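Local coordinates for protein IS607 family transposase IS1535 (Mycobacterium tuberculosis, PDB 6DGB) that probably catalyses DNA strand exchange during transposition as an IS607-family serine recombinase, of which this chain is the C-terminal catalytic domain, at residues A[126-129]-A[130-133]; A[113-116]-A[117-120]; A[21-24]-A[25-28]; A[69-72]-A[73-77]; A[83-87]-A[88-92]. All coordinates share one frame; numbering follows the deposited sequence.

Contact 1: A[126-129]-A[130-133]; sequences RNRA and MRAV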
loop_
_atom_site.group_PDB
_atom_site.type_symbol
_atom_site.label_atom_id
_atom_site.label_comp_id
_atom_site.label_asym_id
_atom_site.label_seq_id
_atom_site.Cartn_x
_atom_site.Cartn_y
_atom_site.Cartn_z
ATOM N N ARG A 126 4.890 18.864 8.171
ATOM C CA ARG A 126 3.560 18.638 8.724
ATOM C C ARG A 126 2.713 19.932 8.690
ATOM O O ARG A 126 1.509 19.875 8.441
ATOM C CB ARG A 126 3.634 18.047 10.134
ATOM C CG ARG A 126 2.270 17.585 10.601
ATOM C CD ARG A 126 2.304 16.644 11.764
ATOM N NE ARG A 126 1.209 15.688 11.654
ATOM C CZ ARG A 126 0.023 15.814 12.238
ATOM N NH1 ARG A 126 -0.240 16.864 13.008
ATOM N NH2 ARG A 126 -0.907 14.880 12.063
ATOM N N ASN A 127 3.354 21.093 8.890
ATOM C CA ASN A 127 2.673 22.378 8.800
ATOM C C ASN A 127 2.184 22.631 7.362
ATOM O O ASN A 127 1.076 23.130 7.197
ATOM C CB ASN A 127 3.571 23.500 9.310
ATOM C CG ASN A 127 3.839 23.436 10.805
ATOM O OD1 ASN A 127 3.009 22.966 11.614
ATOM N ND2 ASN A 127 4.999 23.938 11.202
ATOM N N ARG A 128 2.970 22.205 6.338
ATOM C CA ARG A 128 2.642 22.274 4.905
ATOM C C ARG A 128 1.416 21.390 4.665
ATOM O O ARG A 128 0.415 21.889 4.168
ATOM C CB ARG A 128 3.804 21.758 4.028
ATOM C CG ARG A 128 5.069 22.586 4.045
ATOM C CD ARG A 128 6.145 21.877 3.246
ATOM N NE ARG A 128 7.380 22.651 3.192
ATOM C CZ ARG A 128 7.681 23.509 2.220
ATOM N NH1 ARG A 128 6.838 23.704 1.211
ATOM N NH2 ARG A 128 8.833 24.169 2.238
ATOM N N ALA A 129 1.485 20.096 5.055
ATOM C CA ALA A 129 0.396 19.122 4.977
ATOM C C ALA A 129 -0.895 19.635 5.637
ATOM O O ALA A 129 -1.981 19.344 5.137
ATOM C CB ALA A 129 0.819 17.831 5.649
ATOM N N MET A 130 -0.777 20.383 6.758
ATOM C CA MET A 130 -1.908 20.943 7.516
ATOM C C MET A 130 -2.642 22.045 6.755
ATOM O O MET A 130 -3.868 22.072 6.774
ATOM C CB MET A 130 -1.450 21.477 8.879
ATOM C CG MET A 130 -0.946 20.413 9.843
ATOM S SD MET A 130 -2.114 19.129 10.288
ATOM C CE MET A 130 -3.251 20.064 11.338
ATOM N N ARG A 131 -1.896 22.963 6.112
ATOM C CA ARG A 131 -2.462 24.053 5.308
ATOM C C ARG A 131 -3.093 23.464 4.037
ATOM O O ARG A 131 -4.068 24.012 3.517
ATOM C CB ARG A 131 -1.385 25.056 4.886
ATOM C CG ARG A 131 -0.696 25.837 6.000
ATOM C CD ARG A 131 0.490 26.672 5.498
ATOM N NE ARG A 131 1.226 26.009 4.409
ATOM C CZ ARG A 131 2.549 26.020 4.244
ATOM N NH1 ARG A 131 3.334 26.625 5.130
ATOM N NH2 ARG A 131 3.098 25.391 3.207
ATOM N N ALA A 132 -2.510 22.357 3.528
ATOM C CA ALA A 132 -2.958 21.642 2.333
ATOM C C ALA A 132 -4.283 20.939 2.564
ATOM O O ALA A 132 -5.187 21.139 1.754
ATOM C CB ALA A 132 -1.908 20.641 1.876
ATOM N N VAL A 133 -4.413 20.133 3.665
ATOM C CA VAL A 133 -5.642 19.419 4.042
ATOM C C VAL A 133 -6.760 20.445 4.266
ATOM O O VAL A 133 -7.920 20.182 3.954
ATOM C CB VAL A 133 -5.401 18.452 5.243
ATOM C CG1 VAL A 133 -6.659 18.212 6.080
ATOM C CG2 VAL A 133 -4.824 17.132 4.752
#
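Arg131 lays its guanidinium over the helix backbone at Arg128, with Arg128 CA 3.5 Å above the Arg131 guanidinium plane and offset toward the rim. A bend at chi3 (-35°) folds the otherwise extended Arg131 chain back this way, and its NH2 comes 3.5 Å from Arg128 CG. The two arginines run side by side in the same direction, but their guanidinium planes are turned 68° apart and Arg128 NH1 and Arg131 NH2 stay 4.6 Å from each other. Arg131 NH2 also donates to Glu135 O of the second subunit, which anchors it on that side.

The tight part is the alanine face. Ala129 is pressed against Leu112 and Thr113 of helix 104-120, while Ala132 meets Ala136 of the second subunit. Regular backbone bonds run beneath them: Ala132 N to Arg128 O at 3.0 Å and Val133 N to Ala129 O at 3.0 Å.

The other side is looser and largely exposed, though Arg126 still touches Ile109 and Thr113. Met130 SD lies over one face of the Arg126 guanidinium, no nearer than 4.0 Å to NH1, in a place the model fixes less surely. Small buried residues on one flank and long, mostly exposed chains on the other make this an amphipathic helix, the second of two consecutive helices, 104-120 and 125-135, that pack on each other and on the second subunit.

Contact 2: A[113-116]-A[117-120]; sequences TGMC and ARLY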
loop_
_atom_site.group_PDB
_atom_site.type_symbol
_atom_site.label_atom_id
_atom_site.label_comp_id
_atom_site.label_asym_id
_atom_site.label_seq_id
_atom_site.Cartn_x
_atom_site.Cartn_y
_atom_site.Cartn_z
ATOM N N THR A 113 2.379 14.849 4.726
ATOM C CA THR A 113 3.589 15.136 5.504
ATOM C C THR A 113 4.797 14.448 4.853
ATOM O O THR A 113 5.747 15.136 4.480
ATOM C CB THR A 113 3.436 14.789 7.002
ATOM O OG1 THR A 113 2.402 15.593 7.565
ATOM C CG2 THR A 113 4.718 15.042 7.798
ATOM N N GLY A 114 4.719 13.124 4.683
ATOM C CA GLY A 114 5.776 12.295 4.102
ATOM C C GLY A 114 6.171 12.663 2.689
ATOM O O GLY A 114 7.357 12.638 2.344
ATOM N N MET A 115 5.167 13.032 1.881
ATOM C CA MET A 115 5.336 13.456 0.503
ATOM C C MET A 115 5.941 14.859 0.445
ATOM O O MET A 115 6.746 15.114 -0.444
ATOM C CB MET A 115 4.017 13.338 -0.256
ATOM C CG MET A 115 3.562 11.874 -0.471
ATOM S SD MET A 115 2.271 11.686 -1.749
ATOM C CE MET A 115 2.479 9.986 -2.191
ATOM N N CYS A 116 5.625 15.736 1.432
ATOM C CA CYS A 116 6.185 17.102 1.584
ATOM C C CYS A 116 7.627 17.010 2.054
ATOM O O CYS A 116 8.451 17.824 1.650
ATOM C CB CYS A 116 5.366 17.938 2.571
ATOM S SG CYS A 116 3.862 18.675 1.884
ATOM N N ALA A 117 7.902 16.077 2.986
ATOM C CA ALA A 117 9.228 15.862 3.534
ATOM C C ALA A 117 10.174 15.503 2.390
ATOM O O ALA A 117 11.192 16.161 2.232
ATOM C CB ALA A 117 9.198 14.760 4.582
ATOM N N ARG A 118 9.781 14.541 1.535
ATOM C CA ARG A 118 10.561 14.055 0.385
ATOM C C ARG A 118 10.783 15.174 -0.631
ATOM O O ARG A 118 11.881 15.301 -1.175
ATOM C CB ARG A 118 9.876 12.836 -0.281
ATOM C CG ARG A 118 9.940 11.518 0.510
ATOM C CD ARG A 118 8.798 10.578 0.128
ATOM N NE ARG A 118 8.472 9.607 1.183
ATOM C CZ ARG A 118 7.270 9.053 1.363
ATOM N NH1 ARG A 118 6.256 9.372 0.566
ATOM N NH2 ARG A 118 7.075 8.180 2.345
ATOM N N LEU A 119 9.764 16.022 -0.826
ATOM C CA LEU A 119 9.801 17.118 -1.783
ATOM C C LEU A 119 10.535 18.382 -1.349
ATOM O O LEU A 119 11.317 18.913 -2.137
ATOM C CB LEU A 119 8.372 17.490 -2.194
ATOM C CG LEU A 119 7.764 16.708 -3.341
ATOM C CD1 LEU A 119 6.254 16.699 -3.261
ATOM C CD2 LEU A 119 8.208 17.263 -4.671
ATOM N N TYR A 120 10.242 18.925 -0.159
ATOM C CA TYR A 120 10.815 20.223 0.237
ATOM C C TYR A 120 11.597 20.225 1.538
ATOM O O TYR A 120 11.957 21.305 2.022
ATOM C CB TYR A 120 9.711 21.307 0.285
ATOM C CG TYR A 120 8.587 21.076 -0.705
ATOM C CD1 TYR A 120 8.749 21.368 -2.055
ATOM C CD2 TYR A 120 7.372 20.531 -0.294
ATOM C CE1 TYR A 120 7.731 21.123 -2.976
ATOM C CE2 TYR A 120 6.339 20.298 -1.203
ATOM C CZ TYR A 120 6.523 20.591 -2.547
ATOM O OH TYR A 120 5.509 20.355 -3.456
#
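Ala117 starts this turn by donating its N to Thr113 O at 2.8 Å, and its methyl group rests against the same carbonyl. Next comes Arg118, which meets Gly114 O twice. Its backbone N makes a bond of 3.2 Å to Gly114 O, and its side chain runs back past that oxygen, which lies 3.3 Å above the Arg118 guanidinium plane near the rim. With the oxygen over the face, the NE hydrogen is not aimed at it. The end of Arg118 passes Met115, with NH1 3.8 Å from Met115 CG, and the side chain packs on Leu104 of the second subunit.

Leu119 N donates to Met115 O at 3.2 Å, and its side chain lies along the same carbonyl, with CB over the centre of the Tyr120 ring. Tyr120 is tied in by a straight bond from its N to Cys116 O (N-H...O 172°). Its first torsion, -31°, brings CE2 within 4.3 Å of Cys116 SG, a loose apolar touch. Cys116 and Tyr120 both pack on Arg128 of helix 125-135 and on Ala136 of the second subunit. These turns belong to the long helix 104-120, which follows the sheet, consistent with the dimer-forming helix E of serine recombinases.

Contact 3: A[21-24]-A[25-28]; sequences VARL and TAWA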
loop_
_atom_site.group_PDB
_atom_site.type_symbol
_atom_site.label_atom_id
_atom_site.label_comp_id
_atom_site.label_asym_id
_atom_site.label_seq_id
_atom_site.Cartn_x
_atom_site.Cartn_y
_atom_site.Cartn_z
ATOM N N VAL A 21 -13.696 -5.741 17.034
ATOM C CA VAL A 21 -13.630 -7.029 17.736
ATOM C C VAL A 21 -15.029 -7.646 17.833
ATOM O O VAL A 21 -15.171 -8.844 17.599
ATOM C CB VAL A 21 -12.947 -6.883 19.129
ATOM C CG1 VAL A 21 -13.013 -8.169 19.956
ATOM C CG2 VAL A 21 -11.504 -6.439 18.978
ATOM N N ALA A 22 -16.057 -6.828 18.141
ATOM C CA ALA A 22 -17.440 -7.289 18.268
ATOM C C ALA A 22 -17.987 -7.813 16.929
ATOM O O ALA A 22 -18.440 -8.964 16.858
ATOM C CB ALA A 22 -18.326 -6.187 18.833
ATOM N N ARG A 23 -17.888 -6.997 15.859
ATOM C CA ARG A 23 -18.330 -7.418 14.533
ATOM C C ARG A 23 -17.541 -8.677 14.069
ATOM O O ARG A 23 -18.184 -9.629 13.620
ATOM C CB ARG A 23 -18.310 -6.242 13.534
ATOM C CG ARG A 23 -18.572 -6.606 12.051
ATOM C CD ARG A 23 -19.981 -7.124 11.738
ATOM N NE ARG A 23 -19.945 -8.152 10.693
ATOM C CZ ARG A 23 -20.561 -9.330 10.767
ATOM N NH1 ARG A 23 -21.316 -9.630 11.821
ATOM N NH2 ARG A 23 -20.446 -10.212 9.777
ATOM N N LEU A 24 -16.199 -8.736 14.317
ATOM C CA LEU A 24 -15.323 -9.879 13.978
ATOM C C LEU A 24 -15.643 -11.199 14.685
ATOM O O LEU A 24 -15.491 -12.259 14.074
ATOM C CB LEU A 24 -13.846 -9.551 14.184
ATOM C CG LEU A 24 -13.194 -8.613 13.157
ATOM C CD1 LEU A 24 -11.729 -8.509 13.395
ATOM C CD2 LEU A 24 -13.458 -9.050 11.749
ATOM N N THR A 25 -16.046 -11.152 15.974
ATOM C CA THR A 25 -16.407 -12.367 16.699
ATOM C C THR A 25 -17.802 -12.784 16.345
ATOM O O THR A 25 -18.093 -13.977 16.395
ATOM C CB THR A 25 -16.164 -12.286 18.197
ATOM O OG1 THR A 25 -16.391 -10.958 18.646
ATOM C CG2 THR A 25 -14.776 -12.757 18.577
ATOM N N ALA A 26 -18.661 -11.822 15.937
ATOM C CA ALA A 26 -20.013 -12.140 15.478
ATOM C C ALA A 26 -19.840 -12.935 14.181
ATOM O O ALA A 26 -20.498 -13.967 14.005
ATOM C CB ALA A 26 -20.804 -10.871 15.218
ATOM N N TRP A 27 -18.889 -12.489 13.319
ATOM C CA TRP A 27 -18.545 -13.124 12.047
ATOM C C TRP A 27 -18.111 -14.562 12.318
ATOM O O TRP A 27 -18.743 -15.479 11.806
ATOM C CB TRP A 27 -17.454 -12.320 11.316
ATOM C CG TRP A 27 -17.118 -12.814 9.937
ATOM C CD1 TRP A 27 -17.548 -12.295 8.748
ATOM C CD2 TRP A 27 -16.216 -13.875 9.608
ATOM N NE1 TRP A 27 -16.989 -12.990 7.699
ATOM C CE2 TRP A 27 -16.170 -13.967 8.201
ATOM C CE3 TRP A 27 -15.447 -14.776 10.372
ATOM C CZ2 TRP A 27 -15.413 -14.939 7.547
ATOM C CZ3 TRP A 27 -14.699 -15.740 9.726
ATOM C CH2 TRP A 27 -14.673 -15.807 8.333
ATOM N N ALA A 28 -17.109 -14.762 13.189
ATOM C CA ALA A 28 -16.588 -16.076 13.543
ATOM C C ALA A 28 -17.605 -17.035 14.145
ATOM O O ALA A 28 -17.589 -18.188 13.735
ATOM C CB ALA A 28 -15.392 -15.940 14.461
#
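Arg23 and Trp27, one helical turn apart, meet with their flat groups steeply inclined: guanidinium and indole planes are 69° apart. Arg23 NH2 arrives at the edge of the indole, near its plane and 3.7 Å from Trp27 CD1, while Trp27 CB lies over a face of the guanidinium. This is no stack; the cation-pi partner of Trp27 is Arg31, further along the chain. Arg23 reaches its place by curling. CG starts opposite the backbone N (chi1 172°), then chi2 at 66° swings the chain forward along the helix, which also puts NH1 3.7 Å from Ala26 CB. The same NH1 also has a long, weak ion pair with Glu30.

On another side of the helix Thr25 is turned back toward Val21. Val21 O takes two bonds, from Thr25 N at 3.0 Å and from the hydroxyl OG1 of Thr25 at 2.7 Å, the donors coming from opposite faces of the carbonyl plane. The threonine hydroxyl is thus satisfied by its own helix. Leu24 and Trp27 carry the apolar side, with Leu24 packing on Leu4 and Val66 and Trp27 on Val66. Such a helix laid against a parallel sheet is the crossover of the beta-alpha-beta unit 3-8, 14-30, 37-42.

Contact 4: A[69-72]-A[73-77]; sequences HRDR and LARFG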
loop_
_atom_site.group_PDB
_atom_site.type_symbol
_atom_site.label_atom_id
_atom_site.label_comp_id
_atom_site.label_asym_id
_atom_site.label_seq_id
_atom_site.Cartn_x
_atom_site.Cartn_y
_atom_site.Cartn_z
ATOM N N HIS A 69 -13.307 -3.876 7.475
ATOM C CA HIS A 69 -13.328 -3.254 6.162
ATOM C C HIS A 69 -11.941 -3.502 5.627
ATOM O O HIS A 69 -11.031 -3.794 6.416
ATOM C CB HIS A 69 -13.580 -1.730 6.242
ATOM C CG HIS A 69 -14.875 -1.280 6.872
ATOM N ND1 HIS A 69 -16.030 -2.061 6.833
ATOM C CD2 HIS A 69 -15.162 -0.118 7.513
ATOM C CE1 HIS A 69 -16.961 -1.365 7.474
ATOM N NE2 HIS A 69 -16.486 -0.195 7.909
ATOM N N ARG A 70 -11.770 -3.378 4.286
ATOM C CA ARG A 70 -10.495 -3.528 3.561
ATOM C C ARG A 70 -9.427 -2.555 4.075
ATOM O O ARG A 70 -8.301 -2.982 4.326
ATOM C CB ARG A 70 -10.707 -3.290 2.056
ATOM C CG ARG A 70 -10.444 -4.511 1.182
ATOM C CD ARG A 70 -10.776 -4.268 -0.285
ATOM N NE ARG A 70 -10.382 -5.399 -1.132
ATOM C CZ ARG A 70 -11.068 -6.535 -1.237
ATOM N NH1 ARG A 70 -12.181 -6.715 -0.539
ATOM N NH2 ARG A 70 -10.638 -7.503 -2.032
ATOM N N ASP A 71 -9.793 -1.260 4.274
ATOM C CA ASP A 71 -8.901 -0.180 4.718
ATOM C C ASP A 71 -8.232 -0.400 6.079
ATOM O O ASP A 71 -7.294 0.332 6.413
ATOM C CB ASP A 71 -9.613 1.181 4.691
ATOM C CG ASP A 71 -10.878 1.233 5.516
ATOM O OD1 ASP A 71 -11.963 0.946 4.954
ATOM O OD2 ASP A 71 -10.791 1.594 6.716
ATOM N N ARG A 72 -8.701 -1.384 6.871
ATOM C CA ARG A 72 -8.115 -1.666 8.184
ATOM C C ARG A 72 -6.822 -2.448 8.019
ATOM O O ARG A 72 -5.907 -2.320 8.837
ATOM C CB ARG A 72 -9.110 -2.367 9.120
ATOM C CG ARG A 72 -10.376 -1.579 9.384
ATOM C CD ARG A 72 -10.178 -0.403 10.312
ATOM N NE ARG A 72 -9.872 0.827 9.573
ATOM C CZ ARG A 72 -9.210 1.868 10.078
ATOM N NH1 ARG A 72 -8.767 1.840 11.330
ATOM N NH2 ARG A 72 -8.979 2.942 9.332
ATOM N N LEU A 73 -6.746 -3.244 6.944
ATOM C CA LEU A 73 -5.560 -4.016 6.638
ATOM C C LEU A 73 -4.546 -3.085 5.996
ATOM O O LEU A 73 -3.368 -3.238 6.253
ATOM C CB LEU A 73 -5.884 -5.185 5.698
ATOM C CG LEU A 73 -4.885 -6.327 5.763
ATOM C CD1 LEU A 73 -5.291 -7.340 6.794
ATOM C CD2 LEU A 73 -4.770 -7.003 4.458
ATOM N N ALA A 74 -5.008 -2.139 5.145
ATOM C CA ALA A 74 -4.220 -1.116 4.426
ATOM C C ALA A 74 -5.125 -0.163 3.639
ATOM O O ALA A 74 -6.078 -0.607 2.992
ATOM C CB ALA A 74 -3.211 -1.765 3.480
ATOM N N ARG A 75 -4.824 1.147 3.695
ATOM C CA ARG A 75 -5.527 2.198 2.937
ATOM C C ARG A 75 -5.215 2.009 1.444
ATOM O O ARG A 75 -6.085 2.283 0.615
ATOM C CB ARG A 75 -5.052 3.593 3.388
ATOM C CG ARG A 75 -5.904 4.767 2.886
ATOM C CD ARG A 75 -7.264 4.903 3.587
ATOM N NE ARG A 75 -7.119 4.875 5.042
ATOM C CZ ARG A 75 -8.104 4.994 5.923
ATOM N NH1 ARG A 75 -9.353 5.179 5.515
ATOM N NH2 ARG A 75 -7.850 4.917 7.219
ATOM N N PHE A 76 -3.963 1.535 1.121
ATOM C CA PHE A 76 -3.453 1.234 -0.234
ATOM C C PHE A 76 -2.674 -0.101 -0.280
ATOM O O PHE A 76 -2.000 -0.475 0.700
ATOM C CB PHE A 76 -2.565 2.381 -0.816
ATOM C CG PHE A 76 -3.158 3.770 -0.733
ATOM C CD1 PHE A 76 -4.218 4.143 -1.555
ATOM C CD2 PHE A 76 -2.701 4.686 0.209
ATOM C CE1 PHE A 76 -4.819 5.407 -1.422
ATOM C CE2 PHE A 76 -3.293 5.951 0.332
ATOM C CZ PHE A 76 -4.349 6.299 -0.481
ATOM N N GLY A 77 -2.790 -0.784 -1.423
ATOM C CA GLY A 77 -2.072 -2.019 -1.751
ATOM C C GLY A 77 -2.692 -3.366 -1.433
ATOM O O GLY A 77 -2.064 -4.395 -1.719
#
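Asp71 sets its CG between its own backbone N and carbonyl carbon (chi1 57°), while Arg75 curls through chi2 of 74° and a further bend at chi3, and these turns bring the two side chains alongside each other. The sequence Asp71-Arg72-Leu73-Ala74-Arg75 fits the D-R-L-x-R signature of serine recombinases, a loop whose arginines line the active site in relatives.

Arg72, itself bent at chi2 and chi3, holds the carboxylate directly: its NE donates to Asp71 OD2 at 3.1 Å in a salt bridge. The oxygen lies in the guanidinium plane, but Arg72 NE meets it on the anti side from 32° out of the carboxylate plane; NH2 of Arg72 adds a weak second bond. Arg75 is different. Its NH1 is 4.0 Å from Asp71 OD2, but the oxygen lies well out of the guanidinium plane, so only charge acts between them, and Asp71 CB sits over that guanidinium face.

Arg72 turns an edge to Arg75, their guanidinium planes steeply inclined. Each has an acidic anchor elsewhere, Asp103 for Arg72 NH1 and Asp107 for Arg75 NH2. Leu73 packs on Ile65 and Val67 of the sheet and on Leu81 of helix 78-86. At the bend, Leu73 N donates to Arg70 O at 3.1 Å from above the carbonyl plane, and Asp71 CA points its hydrogen at Ala74 O, 3.3 Å away.

Contact 5: A[83-87]-A[88-92]; sequences AALSA and QGRRI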
loop_
_atom_site.group_PDB
_atom_site.type_symbol
_atom_site.label_atom_id
_atom_site.label_comp_id
_atom_site.label_asym_id
_atom_site.label_seq_id
_atom_site.Cartn_x
_atom_site.Cartn_y
_atom_site.Cartn_z
ATOM N N ALA A 83 -2.963 -10.834 -3.849
ATOM C CA ALA A 83 -2.265 -11.504 -4.935
ATOM C C ALA A 83 -1.088 -12.317 -4.411
ATOM O O ALA A 83 -0.989 -13.491 -4.730
ATOM C CB ALA A 83 -1.794 -10.493 -5.968
ATOM N N ALA A 84 -0.231 -11.721 -3.575
ATOM C CA ALA A 84 0.913 -12.419 -2.979
ATOM C C ALA A 84 0.450 -13.628 -2.128
ATOM O O ALA A 84 1.022 -14.712 -2.257
ATOM C CB ALA A 84 1.718 -11.451 -2.122
ATOM N N LEU A 85 -0.608 -13.442 -1.304
ATOM C CA LEU A 85 -1.171 -14.464 -0.404
ATOM C C LEU A 85 -1.825 -15.620 -1.166
ATOM O O LEU A 85 -1.671 -16.783 -0.775
ATOM C CB LEU A 85 -2.177 -13.848 0.600
ATOM C CG LEU A 85 -1.571 -12.994 1.681
ATOM C CD1 LEU A 85 -2.613 -12.220 2.411
ATOM C CD2 LEU A 85 -0.748 -13.812 2.631
ATOM N N SER A 86 -2.570 -15.280 -2.247
ATOM C CA SER A 86 -3.233 -16.228 -3.120
ATOM C C SER A 86 -2.239 -17.302 -3.559
ATOM O O SER A 86 -2.547 -18.481 -3.400
ATOM C CB SER A 86 -3.836 -15.517 -4.326
ATOM O OG SER A 86 -2.879 -15.230 -5.335
ATOM N N ALA A 87 -1.012 -16.894 -4.024
ATOM C CA ALA A 87 0.086 -17.795 -4.424
ATOM C C ALA A 87 0.461 -18.869 -3.332
ATOM O O ALA A 87 1.019 -19.924 -3.667
ATOM C CB ALA A 87 1.313 -16.982 -4.807
ATOM N N GLN A 88 0.129 -18.596 -2.046
ATOM C CA GLN A 88 0.400 -19.496 -0.938
ATOM C C GLN A 88 -0.896 -20.104 -0.357
ATOM O O GLN A 88 -0.866 -20.682 0.725
ATOM C CB GLN A 88 1.234 -18.790 0.143
ATOM C CG GLN A 88 2.098 -19.779 0.925
ATOM C CD GLN A 88 2.763 -19.249 2.173
ATOM O OE1 GLN A 88 2.521 -18.123 2.628
ATOM N NE2 GLN A 88 3.630 -20.073 2.753
ATOM N N GLY A 89 -2.003 -19.978 -1.096
ATOM C CA GLY A 89 -3.327 -20.485 -0.733
ATOM C C GLY A 89 -3.939 -19.879 0.518
ATOM O O GLY A 89 -4.770 -20.509 1.192
ATOM N N ARG A 90 -3.511 -18.650 0.836
ATOM C CA ARG A 90 -3.962 -17.857 1.977
ATOM C C ARG A 90 -4.827 -16.709 1.436
ATOM O O ARG A 90 -4.614 -16.258 0.294
ATOM C CB ARG A 90 -2.752 -17.308 2.762
ATOM C CG ARG A 90 -1.798 -18.379 3.305
ATOM C CD ARG A 90 -0.495 -17.781 3.777
ATOM N NE ARG A 90 -0.689 -16.912 4.933
ATOM C CZ ARG A 90 0.142 -15.939 5.289
ATOM N NH1 ARG A 90 1.250 -15.707 4.586
ATOM N NH2 ARG A 90 -0.125 -15.186 6.352
ATOM N N ARG A 91 -5.806 -16.242 2.238
ATOM C CA ARG A 91 -6.705 -15.176 1.790
ATOM C C ARG A 91 -7.151 -14.195 2.877
ATOM O O ARG A 91 -7.087 -14.486 4.069
ATOM C CB ARG A 91 -7.938 -15.756 1.054
ATOM C CG ARG A 91 -8.876 -16.571 1.916
ATOM C CD ARG A 91 -10.083 -17.042 1.132
ATOM N NE ARG A 91 -10.992 -17.807 1.985
ATOM C CZ ARG A 91 -10.863 -19.107 2.233
ATOM N NH1 ARG A 91 -9.871 -19.803 1.678
ATOM N NH2 ARG A 91 -11.721 -19.722 3.037
ATOM N N ILE A 92 -7.620 -13.021 2.419
ATOM C CA ILE A 92 -8.159 -11.933 3.227
ATOM C C ILE A 92 -9.679 -11.953 3.091
ATOM O O ILE A 92 -10.212 -11.897 1.972
ATOM C CB ILE A 92 -7.545 -10.576 2.787
ATOM C CG1 ILE A 92 -6.082 -10.483 3.224
ATOM C CG2 ILE A 92 -8.350 -9.383 3.316
ATOM C CD1 ILE A 92 -5.257 -9.956 2.316
#
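Leu85 O is gripped by two backbone N-H groups from opposite faces of its carbonyl plane: Gln88 N at 2.9 Å and Arg90 N at 3.1 Å. With Gly89 N bound to Ser86 O at 2.8 Å, this is a Schellman motif ending helix 78-86. Gly89, last residue of the type I turn Ser86-Gly89, is the C-prime residue, its positive phi (63°) turning the chain out of the helix. Ser86 OG points back into the helix and donates to Ala83 O at 2.6 Å.

The leucine side chain splits between two partners. Leu85 CD2 lies 3.4 Å above the plane of the Arg90 guanidinium, toward its rim. Its other methyl, CD1, comes 3.5 Å from CD1 of Ile92, the two side chains crossing at about a right angle. Arg90 bends at chi3 and is held flat from its rim: NH1 donates to Leu57 O and, weakly, to Gln88 OE1, while NE donates to Ala62 O.

Weak bonds link Gln88 NE2 and Ala87 O between subunits in both directions, but the Gln88 side chain is poorly ordered and its bonds uncertain. Arg90 is buried, NE and NH1 meeting neutral oxygens, and its charge is probably eased by the Leu57 and Ala62 carbonyl dipoles.

All five contacts are partly buried. Contact 4 lies nearest the chain's centre, about 5 Å away, and has the densest charge chemistry; it meets contact 5 through Leu73 and Ile92. Contacts 1 and 2, centred about 23 and 22 Å from the chain's centre, belong to the helical pair 104-120 and 125-135; they touch each other, and their buried residues turn to that pair and to the second subunit. Contacts 3, 4 and 5 belong to the sheet domain, and contact 3, about 37 Å from contact 1 between centres, touches no other subunit. Regular helix bonds dominate contacts 1 to 3, a helix cap marks contact 5, and contact 4 relies on carboxylate and guanidinium groups.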